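Local coordinates for leucine-rich repeat protein (Bacteroides thetaiotaomicron, PDB 4ECN) that is of unknown function but, as an extracellular leucine-rich repeat protein, probably binds other proteins, at residues Y394-N399 with S648-Y653; D402-A407 with N757-Y762; N636-K641 with K671-S676; A675-L680 with I699-L704; Y682-K687 with N706-S711. All blocks are in the same frame, centred on the assembly; numbering follows the deposited sequence.

Interaction 1 (Y394-N399 with S648-Y653); sequences YDQRLN and SVDFSY
At the face of the parallel leucine-rich repeat sheet, Tyr394 and Gln396 of the 394-399 loop lean on Ser648 and Asp650 of strand 646-650. The one settled hydrogen bond across the contact runs from Tyr394 OH to Asp650 OD2, 2.9 Å away. OD2 lies at the ring edge, near its plane, while the hydroxyl comes to the carboxylate from above, 53° out of its plane; ring and carboxylate are 77° apart. Asp650 CG stands anti to its backbone N (chi1 180°), which carries the carboxylate out toward the loop. Its other oxygen is gripped from its own strand end: OD1 accepts from Ser652 N at 3.1 Å, making an Asx turn, and from Ser652 OG at 2.7 Å; together they hold the acid as the strand ends. Gln396 crosses Asp650 at about a right angle, and its CG rests 3.3 Å from Ser648 OG. The 3-10 turn 396-399 behind these side chains is braced by a side-on salt bridge, Arg397 NE to Asp395 OD1 and Arg397 NH2 to Asp395 OD2, while Arg397 N closes a second Asx turn onto Asp395 OD1. Val649 and Phe651 point away from the loop, into the interior, whereas Ser648 and Asp650 face it. That alternation is the hallmark of the LxxLxLxxN repeat, whose variable strand positions line the concave face of the solenoid.

Interaction 2 (D402-A407 with N757-Y762); sequences DLLQDA and NMDVSY
Leu403 CD2 sits over one face of the Asp759 carboxylate, 3.5 Å from Asp759 OD2 and 3.7 Å from Asp759 CG. Asp759 OD1 has two donors from its own segment: Ser761 OG on the syn lone pair at 2.7 Å, and Ser761 N on the anti side but 29° out of the plane, the latter closing an Asx turn. Ser401 OG, just ahead of the helix, holds Asp759 OD2 and also accepts from Leu404 N, tying the helix start to the strand. Helix 402-409 lies on the concave face of the repeat sheet; the axis of its 402-407 part runs antiparallel to strand 757-759 (172°), 8.3 Å away at closest, while Met758, a selenomethionine, points away into the repeat interior. Leu404 fills the middle of the contact. Its CG, anti to the carbonyl carbon (chi1 -60°), meets Asp759 CB at 3.8 Å; the leucine and Asn757 pass each other with their side chains oppositely directed, Leu404 CD2 lying 3.6 Å from Asn757 CB. One turn further on, Ala407 CB packs on the Asn757 side-chain amide, 3.9 Å from Asn757 CG, and also touches Ala780 on the next strand.

Interaction 3 (N636-K641 with K671-S676); sequences NIFNAK and KGINAS
Asn636 and Lys671 begin a polar seam that joins the loop ahead of strand 646-650 to the loop leading into strand 675-679. Lys671 N donates to Asn636 OD1 at 3.1 Å and nearly straight (169°), though the donor is tilted 22° from the amide's carbonyl plane. Across the amide, Asn636 ND2 gives to Asp669 O, so both ends of this buried side chain are engaged. The lysine then crosses the asparagine at about a right angle and bends at chi3 (-72°), which turns CE back over the loop; from there Lys671 NZ makes a weak bond to Asn636 O. The carbonyl of Lys671 is used too: Ala640 N donates to Lys671 O at 2.8 Å, while Ala640 CB rests on the same oxygen. Asn674 OD1 receives a weak bond from Asn639 N at 3.3 Å, and its ND2 turns to Tyr644 O. A water sits between the chains, accepting from Phe638 N at 3.1 Å and lying 2.8 Å from Asn636 OD1 and 2.6 Å from Gly672 O, although the sharing of its protons is not settled. Beside all this, Phe638 and Ile673 lie side by side and point the same way, Phe638 CD2 being 4.0 Å from Ile673 CG1, in the apolar interior that also takes in Met646. Asparagine side chains, a water and one short backbone bond together supply partners for main-chain groups where the loops are too irregular for sheet pairing.

Interaction 4 (A675-L680 with I699-L704); sequences ASTVTL and ISTIIL
Val678 and Ile702, side by side on neighbouring parallel strands, set the shape of this contact. On their face of the sheet the Val678 branches divide the neighbours between them: CG2 meets Ile699 CD1 at 3.8 Å, while the other side of the valine takes Ile702 CD1, 3.9 Å from Val678 CB. Ile702 CD1 gets there because CG1 lies anti to the backbone N (chi1 -169°) and chi2 of 77° then bends the methyl back toward strand 675-679. Further on, Leu704 CD2 lodges against Leu680 CB at 3.7 Å, and the two leucines point the same way; Leu692 of helix 690-694 packs against Leu680, Ile699 and Ile702 from the interior. The opposite face is more polar. Thr677 and Thr701 run alongside, Thr677 OG1 being 3.8 Å from Thr701 CB, and one water bonds to both of their hydroxyls and to Ser700 OG. Next to them Ile703 CD1 packs beside Thr679 OG1, which faces the Gln396 amide. The axes of strands 677-679 and 701-703 run 3° apart and approach to 5.0 Å. Their bonds alternate, Val678 N to Thr701 O, Ile703 N to Val678 O at 2.9 Å, then Leu680 N to Ile703 O. At the corner before them Ser676 O accepts from both Ser700 N and Thr701 N, Ser700 N at 2.8 Å. Strand, helix 690-694 and strand make up a beta-alpha-beta unit; such units stack coil upon coil in a leucine-rich repeat solenoid, with Val678, Ile702 and the leucines inside and the threonines and Ile703 on the concave side.

Interaction 5 (Y682-K687 with N706-S711); sequences YNEIQK and NNLMTS
The Tyr682 ring and the Asn706 side-chain amide are stacked, their planes 8° apart, with Asn706 CG 3.4 Å above the plane of the Tyr682 ring and displaced toward its rim. Asn706 CB adds a CH-pi contact, 3.7 Å from the Tyr682 ring centroid. Both side chains hold CG anti to the carbonyl carbon (chi1 -61° and -62°) and lie side by side; Tyr653 stacks on the other face of the ring. Three hydrogen bonds follow along the turns: Asn683 N to Asn706 O, Ile685 N to Asn707 OD1 at 3.1 Å, and Leu708 N to Ile685 O at 2.9 Å. Asn707 ND2 meanwhile donates to Leu680 O and Leu704 O. A water extends the series, giving to Gln686 O and accepting from Thr710 N. Apolar contacts run beside these bonds. Ile685 CG2 meets the CE of selenomethionine Met709 at 4.0 Å on the interior side, Leu708 CD1 rests 3.7 Å from Glu684 CA, and Gln686 CG lies against Leu708 CB at 3.8 Å. Asn707 bonds to main-chain groups of both repeats, as the asparagine of the LxxLxLxxN motif does, so its amide pins one turn to the next where strand pairing has ended.

Overall arrangement
From the N terminus, the loop 394-399 and the start of helix 402-409 come first, both laid on the concave face of the second repeat sheet. Interaction 1 closes a long loop at 648-653, but interaction 2 stays open until 757-762, so the two cross. Interaction 3, opening at 636-641, starts inside interaction 1 and crosses it, then ends on residues where interaction 4 begins. Interactions 4 and 5 cross in turn, tying the strand and the following turn of one repeat to those of the next. Interactions 3, 4 and 5 all nest within interaction 2. Short-range contacts thus stack successive coils, while the long connection that carries 394-407 lies across strands further along the solenoid.

Interaction 1 (Y394-N399 with S648-Y653)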
# COMPACT_ATOMS: atom_id res chain seq x y z
N TYR A 394 11.53 -14.42 2.09
CA TYR A 394 12.59 -14.14 3.04
C TYR A 394 13.78 -15.04 2.72
O TYR A 394 13.59 -16.15 2.21
CB TYR A 394 12.13 -14.30 4.52
CG TYR A 394 12.02 -15.71 5.04
CD1 TYR A 394 10.93 -16.51 4.73
CD2 TYR A 394 12.97 -16.22 5.92
CE1 TYR A 394 10.80 -17.79 5.25
CE2 TYR A 394 12.85 -17.50 6.46
CZ TYR A 394 11.77 -18.30 6.11
OH TYR A 394 11.65 -19.58 6.61
N ASP A 395 15.00 -14.54 2.97
CA ASP A 395 16.26 -15.26 2.78
C ASP A 395 16.29 -16.48 3.75
O ASP A 395 16.21 -16.31 4.98
CB ASP A 395 17.42 -14.27 3.03
CG ASP A 395 18.81 -14.72 2.62
OD1 ASP A 395 19.15 -15.91 2.84
OD2 ASP A 395 19.61 -13.85 2.16
N GLN A 396 16.30 -17.72 3.18
CA GLN A 396 16.25 -18.99 3.93
C GLN A 396 17.41 -19.16 4.89
O GLN A 396 17.28 -19.91 5.86
CB GLN A 396 16.19 -20.20 3.00
CG GLN A 396 14.83 -20.39 2.36
CD GLN A 396 13.71 -20.36 3.36
OE1 GLN A 396 13.62 -21.17 4.29
NE2 GLN A 396 12.82 -19.41 3.18
N ARG A 397 18.51 -18.40 4.67
CA ARG A 397 19.68 -18.42 5.56
C ARG A 397 19.38 -17.68 6.90
O ARG A 397 20.19 -17.80 7.81
CB ARG A 397 20.91 -17.84 4.88
CG ARG A 397 21.36 -18.69 3.68
CD ARG A 397 22.44 -18.01 2.87
NE ARG A 397 22.03 -16.69 2.40
CZ ARG A 397 22.84 -15.81 1.81
NH1 ARG A 397 24.11 -16.12 1.58
NH2 ARG A 397 22.38 -14.62 1.46
N LEU A 398 18.19 -17.05 7.07
CA LEU A 398 17.76 -16.42 8.33
C LEU A 398 17.26 -17.49 9.34
O LEU A 398 16.87 -17.14 10.46
CB LEU A 398 16.64 -15.37 8.10
CG LEU A 398 16.97 -14.11 7.28
CD1 LEU A 398 15.72 -13.46 6.77
CD2 LEU A 398 17.81 -13.14 8.07
N ASN A 399 17.22 -18.78 8.91
CA ASN A 399 16.84 -19.95 9.71
C ASN A 399 18.11 -20.61 10.32
O ASN A 399 18.01 -21.55 11.13
CB ASN A 399 16.04 -20.95 8.86
CG ASN A 399 14.74 -20.42 8.24
OD1 ASN A 399 14.39 -20.79 7.13
ND2 ASN A 399 13.99 -19.56 8.94
N SER A 648 15.84 -22.21 -3.11
CA SER A 648 15.55 -22.92 -1.87
C SER A 648 14.14 -23.58 -1.77
O SER A 648 13.19 -23.18 -2.46
CB SER A 648 15.66 -21.93 -0.71
OG SER A 648 14.82 -20.80 -0.89
N VAL A 649 14.01 -24.54 -0.84
CA VAL A 649 12.74 -25.14 -0.45
C VAL A 649 12.65 -24.99 1.04
O VAL A 649 13.65 -25.27 1.72
CB VAL A 649 12.49 -26.59 -0.92
CG1 VAL A 649 12.22 -26.64 -2.41
CG2 VAL A 649 13.63 -27.52 -0.54
N ASP A 650 11.52 -24.49 1.56
CA ASP A 650 11.34 -24.32 3.01
C ASP A 650 10.29 -25.31 3.54
O ASP A 650 9.08 -25.19 3.26
CB ASP A 650 10.97 -22.88 3.38
CG ASP A 650 10.75 -22.59 4.86
OD1 ASP A 650 11.27 -23.37 5.72
OD2 ASP A 650 10.11 -21.55 5.18
N PHE A 651 10.77 -26.28 4.33
CA PHE A 651 9.92 -27.29 4.95
C PHE A 651 10.03 -27.22 6.47
O PHE A 651 9.75 -28.21 7.15
CB PHE A 651 10.32 -28.69 4.46
CG PHE A 651 10.04 -28.97 3.01
CD1 PHE A 651 8.74 -29.24 2.58
CD2 PHE A 651 11.07 -29.10 2.10
CE1 PHE A 651 8.48 -29.55 1.25
CE2 PHE A 651 10.81 -29.42 0.76
CZ PHE A 651 9.52 -29.63 0.35
N SER A 652 10.42 -26.07 7.00
CA SER A 652 10.54 -25.88 8.45
C SER A 652 9.17 -25.97 9.12
O SER A 652 8.15 -25.72 8.47
CB SER A 652 11.21 -24.55 8.78
OG SER A 652 10.48 -23.43 8.29
N TYR A 653 9.14 -26.37 10.40
CA TYR A 653 7.94 -26.48 11.23
C TYR A 653 6.88 -27.40 10.59
O TYR A 653 5.75 -26.98 10.32
CB TYR A 653 7.34 -25.10 11.54
CG TYR A 653 8.23 -24.25 12.42
CD1 TYR A 653 9.18 -23.40 11.88
CD2 TYR A 653 8.10 -24.28 13.81
CE1 TYR A 653 9.98 -22.59 12.69
CE2 TYR A 653 8.90 -23.49 14.63
CZ TYR A 653 9.83 -22.63 14.07
OH TYR A 653 10.61 -21.84 14.87

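Interaction 2 (D402-A407 with N757-Y762)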
# COMPACT_ATOMS: atom_id res chain seq x y z
N ASP A 402 22.93 -17.59 14.61
CA ASP A 402 23.62 -16.31 14.50
C ASP A 402 25.07 -16.56 14.12
O ASP A 402 25.52 -15.92 13.19
CB ASP A 402 23.50 -15.47 15.77
CG ASP A 402 22.10 -14.90 16.00
OD1 ASP A 402 21.11 -15.51 15.51
OD2 ASP A 402 21.99 -13.87 16.71
N LEU A 403 25.74 -17.58 14.70
CA LEU A 403 27.11 -17.97 14.32
C LEU A 403 27.27 -18.18 12.80
O LEU A 403 28.18 -17.59 12.20
CB LEU A 403 27.52 -19.27 15.05
CG LEU A 403 28.70 -20.09 14.46
CD1 LEU A 403 30.03 -19.36 14.54
CD2 LEU A 403 28.82 -21.43 15.14
N LEU A 404 26.39 -19.02 12.19
CA LEU A 404 26.48 -19.40 10.78
C LEU A 404 26.13 -18.22 9.88
O LEU A 404 26.70 -18.12 8.80
CB LEU A 404 25.59 -20.61 10.45
CG LEU A 404 25.91 -21.93 11.23
CD1 LEU A 404 25.17 -23.08 10.67
CD2 LEU A 404 27.38 -22.26 11.20
N GLN A 405 25.29 -17.31 10.33
CA GLN A 405 24.95 -16.13 9.55
C GLN A 405 26.12 -15.18 9.51
O GLN A 405 26.47 -14.73 8.45
CB GLN A 405 23.71 -15.43 10.10
CG GLN A 405 22.42 -16.25 9.96
CD GLN A 405 21.23 -15.39 10.28
OE1 GLN A 405 21.15 -14.22 9.90
NE2 GLN A 405 20.26 -15.97 10.94
N ASP A 406 26.76 -14.95 10.67
CA ASP A 406 27.93 -14.10 10.83
C ASP A 406 29.04 -14.59 9.91
O ASP A 406 29.55 -13.80 9.11
CB ASP A 406 28.38 -14.09 12.30
CG ASP A 406 27.38 -13.44 13.23
OD1 ASP A 406 26.48 -12.70 12.73
OD2 ASP A 406 27.48 -13.66 14.47
N ALA A 407 29.31 -15.92 9.93
CA ALA A 407 30.28 -16.60 9.08
C ALA A 407 30.05 -16.30 7.56
O ALA A 407 31.01 -16.01 6.85
CB ALA A 407 30.22 -18.09 9.34
N ASN A 757 30.92 -23.68 7.15
CA ASN A 757 30.22 -23.33 8.38
C ASN A 757 29.45 -24.51 8.95
O ASN A 757 28.64 -25.13 8.25
CB ASN A 757 29.25 -22.18 8.09
CG ASN A 757 29.74 -21.24 7.03
OD1 ASN A 757 30.78 -20.59 7.17
ND2 ASN A 757 29.07 -21.26 5.88
N MSE A 758 29.68 -24.82 10.24
CA MSE A 758 28.97 -25.92 10.89
C MSE A 758 28.66 -25.58 12.34
O MSE A 758 29.52 -25.10 13.07
CB MSE A 758 29.75 -27.24 10.82
CG MSE A 758 28.91 -28.41 11.32
SE MSE A 758 29.55 -30.11 10.75
CE MSE A 758 28.37 -31.21 11.75
N ASP A 759 27.41 -25.85 12.74
CA ASP A 759 26.96 -25.60 14.10
C ASP A 759 26.27 -26.85 14.67
O ASP A 759 25.24 -27.28 14.15
CB ASP A 759 26.04 -24.38 14.17
CG ASP A 759 25.95 -23.71 15.54
OD1 ASP A 759 26.27 -24.38 16.55
OD2 ASP A 759 25.53 -22.54 15.60
N VAL A 760 26.89 -27.45 15.70
CA VAL A 760 26.37 -28.62 16.40
C VAL A 760 26.06 -28.24 17.86
O VAL A 760 26.04 -29.12 18.74
CB VAL A 760 27.27 -29.88 16.32
CG1 VAL A 760 27.11 -30.57 14.98
CG2 VAL A 760 28.74 -29.59 16.62
N SER A 761 25.76 -26.93 18.12
CA SER A 761 25.41 -26.45 19.45
C SER A 761 24.11 -27.06 19.92
O SER A 761 23.23 -27.32 19.09
CB SER A 761 25.30 -24.93 19.48
OG SER A 761 26.57 -24.36 19.21
N TYR A 762 23.98 -27.31 21.25
CA TYR A 762 22.80 -27.90 21.88
C TYR A 762 22.60 -29.30 21.32
O TYR A 762 21.72 -29.54 20.49
CB TYR A 762 21.55 -27.01 21.70
CG TYR A 762 21.68 -25.65 22.36
CD1 TYR A 762 22.25 -24.58 21.69
CD2 TYR A 762 21.18 -25.42 23.64
CE1 TYR A 762 22.36 -23.32 22.29
CE2 TYR A 762 21.27 -24.17 24.25
CZ TYR A 762 21.88 -23.13 23.57
OH TYR A 762 21.98 -21.89 24.18

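Interaction 3 (N636-K641 with K671-S676)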
# COMPACT_ATOMS: atom_id res chain seq x y z
N ASN A 636 7.79 -35.85 -3.45
CA ASN A 636 8.64 -36.15 -4.61
C ASN A 636 8.16 -35.34 -5.86
O ASN A 636 7.83 -35.92 -6.91
CB ASN A 636 8.65 -37.65 -4.89
CG ASN A 636 9.76 -38.08 -5.80
OD1 ASN A 636 10.78 -37.40 -5.97
ND2 ASN A 636 9.62 -39.26 -6.37
N ILE A 637 8.15 -33.99 -5.73
CA ILE A 637 7.68 -33.09 -6.79
C ILE A 637 8.83 -32.26 -7.40
O ILE A 637 8.56 -31.33 -8.17
CB ILE A 637 6.56 -32.16 -6.25
CG1 ILE A 637 7.00 -31.37 -5.00
CG2 ILE A 637 5.28 -32.96 -6.01
CD1 ILE A 637 6.10 -30.17 -4.67
N PHE A 638 10.10 -32.63 -7.13
CA PHE A 638 11.28 -31.92 -7.67
C PHE A 638 12.16 -32.91 -8.44
O PHE A 638 11.84 -34.09 -8.46
CB PHE A 638 12.07 -31.23 -6.55
CG PHE A 638 11.21 -30.48 -5.56
CD1 PHE A 638 10.63 -29.27 -5.89
CD2 PHE A 638 10.97 -31.00 -4.29
CE1 PHE A 638 9.83 -28.58 -4.98
CE2 PHE A 638 10.15 -30.32 -3.38
CZ PHE A 638 9.60 -29.11 -3.73
N ASN A 639 13.21 -32.42 -9.12
CA ASN A 639 14.11 -33.28 -9.87
C ASN A 639 15.52 -32.75 -9.75
O ASN A 639 15.79 -31.65 -10.21
CB ASN A 639 13.69 -33.39 -11.34
CG ASN A 639 14.43 -34.42 -12.18
OD1 ASN A 639 15.14 -35.32 -11.69
ND2 ASN A 639 14.23 -34.34 -13.49
N ALA A 640 16.43 -33.52 -9.14
CA ALA A 640 17.81 -33.11 -8.94
C ALA A 640 18.60 -33.19 -10.25
O ALA A 640 19.70 -32.63 -10.35
CB ALA A 640 18.45 -33.98 -7.88
N LYS A 641 18.02 -33.89 -11.27
CA LYS A 641 18.61 -34.04 -12.60
C LYS A 641 18.29 -32.79 -13.49
O LYS A 641 18.77 -32.71 -14.63
CB LYS A 641 18.13 -35.35 -13.28
CG LYS A 641 18.94 -36.57 -12.82
CD LYS A 641 18.64 -37.89 -13.54
CE LYS A 641 17.42 -38.62 -13.04
NZ LYS A 641 17.23 -39.93 -13.73
N LYS A 671 13.51 -38.67 -6.82
CA LYS A 671 14.18 -37.80 -7.81
C LYS A 671 15.07 -36.68 -7.21
O LYS A 671 15.74 -35.97 -7.97
CB LYS A 671 13.13 -37.10 -8.71
CG LYS A 671 12.20 -38.01 -9.53
CD LYS A 671 11.07 -37.23 -10.27
CE LYS A 671 9.97 -36.67 -9.37
NZ LYS A 671 8.95 -35.87 -10.12
N GLY A 672 15.04 -36.50 -5.90
CA GLY A 672 15.81 -35.45 -5.22
C GLY A 672 15.21 -34.06 -5.37
O GLY A 672 14.09 -33.91 -5.86
N ILE A 673 15.97 -33.02 -4.94
CA ILE A 673 15.58 -31.60 -4.97
C ILE A 673 16.66 -30.77 -5.68
O ILE A 673 17.83 -30.80 -5.28
CB ILE A 673 15.31 -31.02 -3.54
CG1 ILE A 673 14.48 -31.96 -2.62
CG2 ILE A 673 14.73 -29.58 -3.60
CD1 ILE A 673 14.29 -31.50 -1.21
N ASN A 674 16.26 -29.97 -6.69
CA ASN A 674 17.16 -29.09 -7.42
C ASN A 674 17.15 -27.70 -6.76
O ASN A 674 16.56 -26.77 -7.29
CB ASN A 674 16.78 -29.04 -8.89
CG ASN A 674 15.34 -28.66 -9.15
OD1 ASN A 674 14.39 -29.32 -8.72
ND2 ASN A 674 15.14 -27.58 -9.87
N ALA A 675 17.78 -27.58 -5.57
CA ALA A 675 17.80 -26.34 -4.80
C ALA A 675 19.07 -26.22 -3.97
O ALA A 675 19.54 -27.22 -3.41
CB ALA A 675 16.59 -26.26 -3.88
N SER A 676 19.62 -24.98 -3.90
CA SER A 676 20.85 -24.68 -3.18
C SER A 676 20.66 -24.77 -1.67
O SER A 676 21.55 -25.26 -1.00
CB SER A 676 21.35 -23.29 -3.55
OG SER A 676 21.49 -23.15 -4.96
O HOH W 1 11.62 -34.74 -5.44

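Interaction 4 (A675-L680 with I699-L704)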
# COMPACT_ATOMS: atom_id res chain seq x y z
N ALA A 675 17.78 -27.58 -5.57
CA ALA A 675 17.80 -26.34 -4.80
C ALA A 675 19.07 -26.22 -3.97
O ALA A 675 19.54 -27.22 -3.41
CB ALA A 675 16.59 -26.26 -3.88
N SER A 676 19.62 -24.98 -3.90
CA SER A 676 20.85 -24.68 -3.18
C SER A 676 20.66 -24.77 -1.67
O SER A 676 21.55 -25.26 -1.00
CB SER A 676 21.35 -23.29 -3.55
OG SER A 676 21.49 -23.15 -4.96
N THR A 677 19.50 -24.33 -1.14
CA THR A 677 19.20 -24.37 0.29
C THR A 677 17.95 -25.23 0.54
O THR A 677 16.92 -25.10 -0.14
CB THR A 677 19.04 -22.96 0.87
OG1 THR A 677 20.24 -22.21 0.66
CG2 THR A 677 18.72 -22.97 2.35
N VAL A 678 18.06 -26.14 1.53
CA VAL A 678 16.98 -27.04 1.94
C VAL A 678 16.78 -26.83 3.43
O VAL A 678 17.72 -27.02 4.19
CB VAL A 678 17.24 -28.52 1.57
CG1 VAL A 678 16.16 -29.43 2.14
CG2 VAL A 678 17.35 -28.69 0.06
N THR A 679 15.57 -26.33 3.82
CA THR A 679 15.28 -26.06 5.22
C THR A 679 14.38 -27.14 5.75
O THR A 679 13.26 -27.31 5.26
CB THR A 679 14.67 -24.68 5.43
OG1 THR A 679 15.38 -23.70 4.66
CG2 THR A 679 14.58 -24.30 6.91
N LEU A 680 14.89 -27.89 6.73
CA LEU A 680 14.17 -28.99 7.34
C LEU A 680 14.22 -28.88 8.85
O LEU A 680 14.06 -29.88 9.55
CB LEU A 680 14.77 -30.33 6.87
CG LEU A 680 14.50 -30.74 5.42
CD1 LEU A 680 15.48 -31.82 4.97
CD2 LEU A 680 13.06 -31.16 5.22
N ILE A 699 22.72 -29.33 -3.14
CA ILE A 699 22.54 -28.61 -1.88
C ILE A 699 23.88 -28.05 -1.39
O ILE A 699 24.85 -28.81 -1.28
CB ILE A 699 21.89 -29.52 -0.82
CG1 ILE A 699 20.66 -30.28 -1.39
CG2 ILE A 699 21.50 -28.72 0.44
CD1 ILE A 699 20.02 -31.33 -0.45
N SER A 700 23.92 -26.74 -1.08
CA SER A 700 25.09 -26.04 -0.54
C SER A 700 24.88 -25.64 0.92
O SER A 700 25.86 -25.43 1.63
CB SER A 700 25.42 -24.80 -1.36
OG SER A 700 24.36 -23.86 -1.31
N THR A 701 23.61 -25.52 1.37
CA THR A 701 23.23 -25.23 2.75
C THR A 701 22.12 -26.20 3.15
O THR A 701 21.11 -26.27 2.44
CB THR A 701 22.81 -23.75 2.93
OG1 THR A 701 23.80 -22.89 2.38
CG2 THR A 701 22.59 -23.37 4.37
N ILE A 702 22.32 -26.97 4.25
CA ILE A 702 21.30 -27.92 4.74
C ILE A 702 20.95 -27.48 6.15
O ILE A 702 21.84 -27.41 6.99
CB ILE A 702 21.72 -29.43 4.65
CG1 ILE A 702 20.54 -30.38 4.91
CG2 ILE A 702 22.94 -29.81 5.50
CD1 ILE A 702 19.63 -30.52 3.84
N ILE A 703 19.68 -27.11 6.39
CA ILE A 703 19.29 -26.63 7.72
C ILE A 703 18.45 -27.74 8.37
O ILE A 703 17.31 -27.97 7.97
CB ILE A 703 18.59 -25.23 7.70
CG1 ILE A 703 19.34 -24.24 6.79
CG2 ILE A 703 18.46 -24.66 9.11
CD1 ILE A 703 18.68 -22.93 6.58
N LEU A 704 19.07 -28.48 9.31
CA LEU A 704 18.45 -29.60 10.03
C LEU A 704 18.38 -29.37 11.54
O LEU A 704 18.34 -30.35 12.29
CB LEU A 704 19.24 -30.89 9.76
CG LEU A 704 19.05 -31.52 8.38
CD1 LEU A 704 20.22 -32.45 8.04
CD2 LEU A 704 17.69 -32.18 8.23
O HOH W 2 22.82 -22.01 0.00

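Interaction 5 (Y682-K687 with N706-S711)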
# COMPACT_ATOMS: atom_id res chain seq x y z
N TYR A 682 12.93 -27.87 12.69
CA TYR A 682 11.67 -28.07 13.42
C TYR A 682 10.84 -29.11 12.70
O TYR A 682 9.89 -28.79 11.97
CB TYR A 682 10.86 -26.79 13.65
CG TYR A 682 11.60 -25.76 14.47
CD1 TYR A 682 12.46 -24.85 13.87
CD2 TYR A 682 11.44 -25.70 15.85
CE1 TYR A 682 13.14 -23.89 14.62
CE2 TYR A 682 12.10 -24.73 16.61
CZ TYR A 682 12.93 -23.82 15.98
OH TYR A 682 13.60 -22.85 16.71
N ASN A 683 11.27 -30.36 12.84
CA ASN A 683 10.61 -31.53 12.28
C ASN A 683 10.79 -32.67 13.26
O ASN A 683 10.95 -32.41 14.44
CB ASN A 683 11.12 -31.85 10.87
CG ASN A 683 10.37 -31.08 9.81
OD1 ASN A 683 9.18 -31.27 9.66
ND2 ASN A 683 11.00 -30.20 9.07
N GLU A 684 10.70 -33.91 12.81
CA GLU A 684 10.83 -35.06 13.70
C GLU A 684 11.77 -36.08 13.08
O GLU A 684 11.61 -37.29 13.26
CB GLU A 684 9.45 -35.66 13.99
CG GLU A 684 8.50 -34.72 14.71
CD GLU A 684 7.12 -35.28 14.96
OE1 GLU A 684 7.01 -36.40 15.49
OE2 GLU A 684 6.14 -34.56 14.65
N ILE A 685 12.78 -35.56 12.35
CA ILE A 685 13.80 -36.32 11.63
C ILE A 685 14.71 -36.99 12.62
O ILE A 685 15.36 -36.33 13.46
CB ILE A 685 14.57 -35.38 10.67
CG1 ILE A 685 13.61 -34.85 9.56
CG2 ILE A 685 15.80 -36.07 10.09
CD1 ILE A 685 14.07 -33.61 8.88
N GLN A 686 14.75 -38.32 12.54
CA GLN A 686 15.58 -39.16 13.40
C GLN A 686 16.75 -39.74 12.61
O GLN A 686 17.79 -40.01 13.19
CB GLN A 686 14.75 -40.28 14.01
CG GLN A 686 14.52 -40.07 15.48
CD GLN A 686 13.46 -40.98 16.03
OE1 GLN A 686 12.26 -40.75 15.87
NE2 GLN A 686 13.89 -41.99 16.78
N LYS A 687 16.55 -39.92 11.29
CA LYS A 687 17.52 -40.44 10.32
C LYS A 687 17.90 -39.32 9.37
O LYS A 687 17.04 -38.71 8.74
CB LYS A 687 16.94 -41.68 9.57
CG LYS A 687 18.00 -42.64 8.96
CD LYS A 687 18.48 -42.27 7.52
CE LYS A 687 19.86 -42.79 7.13
NZ LYS A 687 20.98 -42.04 7.78
N ASN A 706 16.79 -28.40 15.26
CA ASN A 706 15.56 -28.73 15.99
C ASN A 706 14.92 -29.97 15.39
O ASN A 706 13.85 -29.92 14.80
CB ASN A 706 14.59 -27.56 16.03
CG ASN A 706 15.17 -26.37 16.75
OD1 ASN A 706 15.85 -25.52 16.14
ND2 ASN A 706 14.89 -26.27 18.04
N ASN A 707 15.63 -31.10 15.55
CA ASN A 707 15.23 -32.42 15.10
C ASN A 707 15.64 -33.43 16.16
O ASN A 707 16.09 -33.03 17.25
CB ASN A 707 15.76 -32.75 13.73
CG ASN A 707 14.87 -32.16 12.66
OD1 ASN A 707 13.73 -32.59 12.47
ND2 ASN A 707 15.35 -31.15 11.95
N LEU A 708 15.39 -34.73 15.90
CA LEU A 708 15.54 -35.80 16.88
C LEU A 708 16.68 -36.81 16.59
O LEU A 708 16.61 -37.94 17.07
CB LEU A 708 14.21 -36.57 16.92
CG LEU A 708 12.97 -35.76 17.32
CD1 LEU A 708 11.72 -36.51 17.01
CD2 LEU A 708 13.02 -35.34 18.78
N MSE A 709 17.73 -36.38 15.88
CA MSE A 709 18.85 -37.25 15.53
C MSE A 709 19.77 -37.48 16.72
O MSE A 709 20.09 -36.52 17.42
CB MSE A 709 19.65 -36.64 14.37
CG MSE A 709 18.90 -36.72 13.04
SE MSE A 709 19.84 -35.78 11.63
CE MSE A 709 18.86 -34.14 11.71
N THR A 710 20.20 -38.72 16.95
CA THR A 710 21.10 -39.04 18.07
C THR A 710 22.54 -39.37 17.59
O THR A 710 23.47 -39.50 18.41
CB THR A 710 20.55 -40.21 18.88
OG1 THR A 710 20.47 -41.37 18.05
CG2 THR A 710 19.21 -39.89 19.52
N SER A 711 22.71 -39.50 16.25
CA SER A 711 23.98 -39.78 15.59
C SER A 711 23.84 -39.69 14.11
O SER A 711 22.75 -39.89 13.58
CB SER A 711 24.50 -41.17 15.96
OG SER A 711 23.64 -42.19 15.48
O HOH W 3 19.69 -41.30 15.20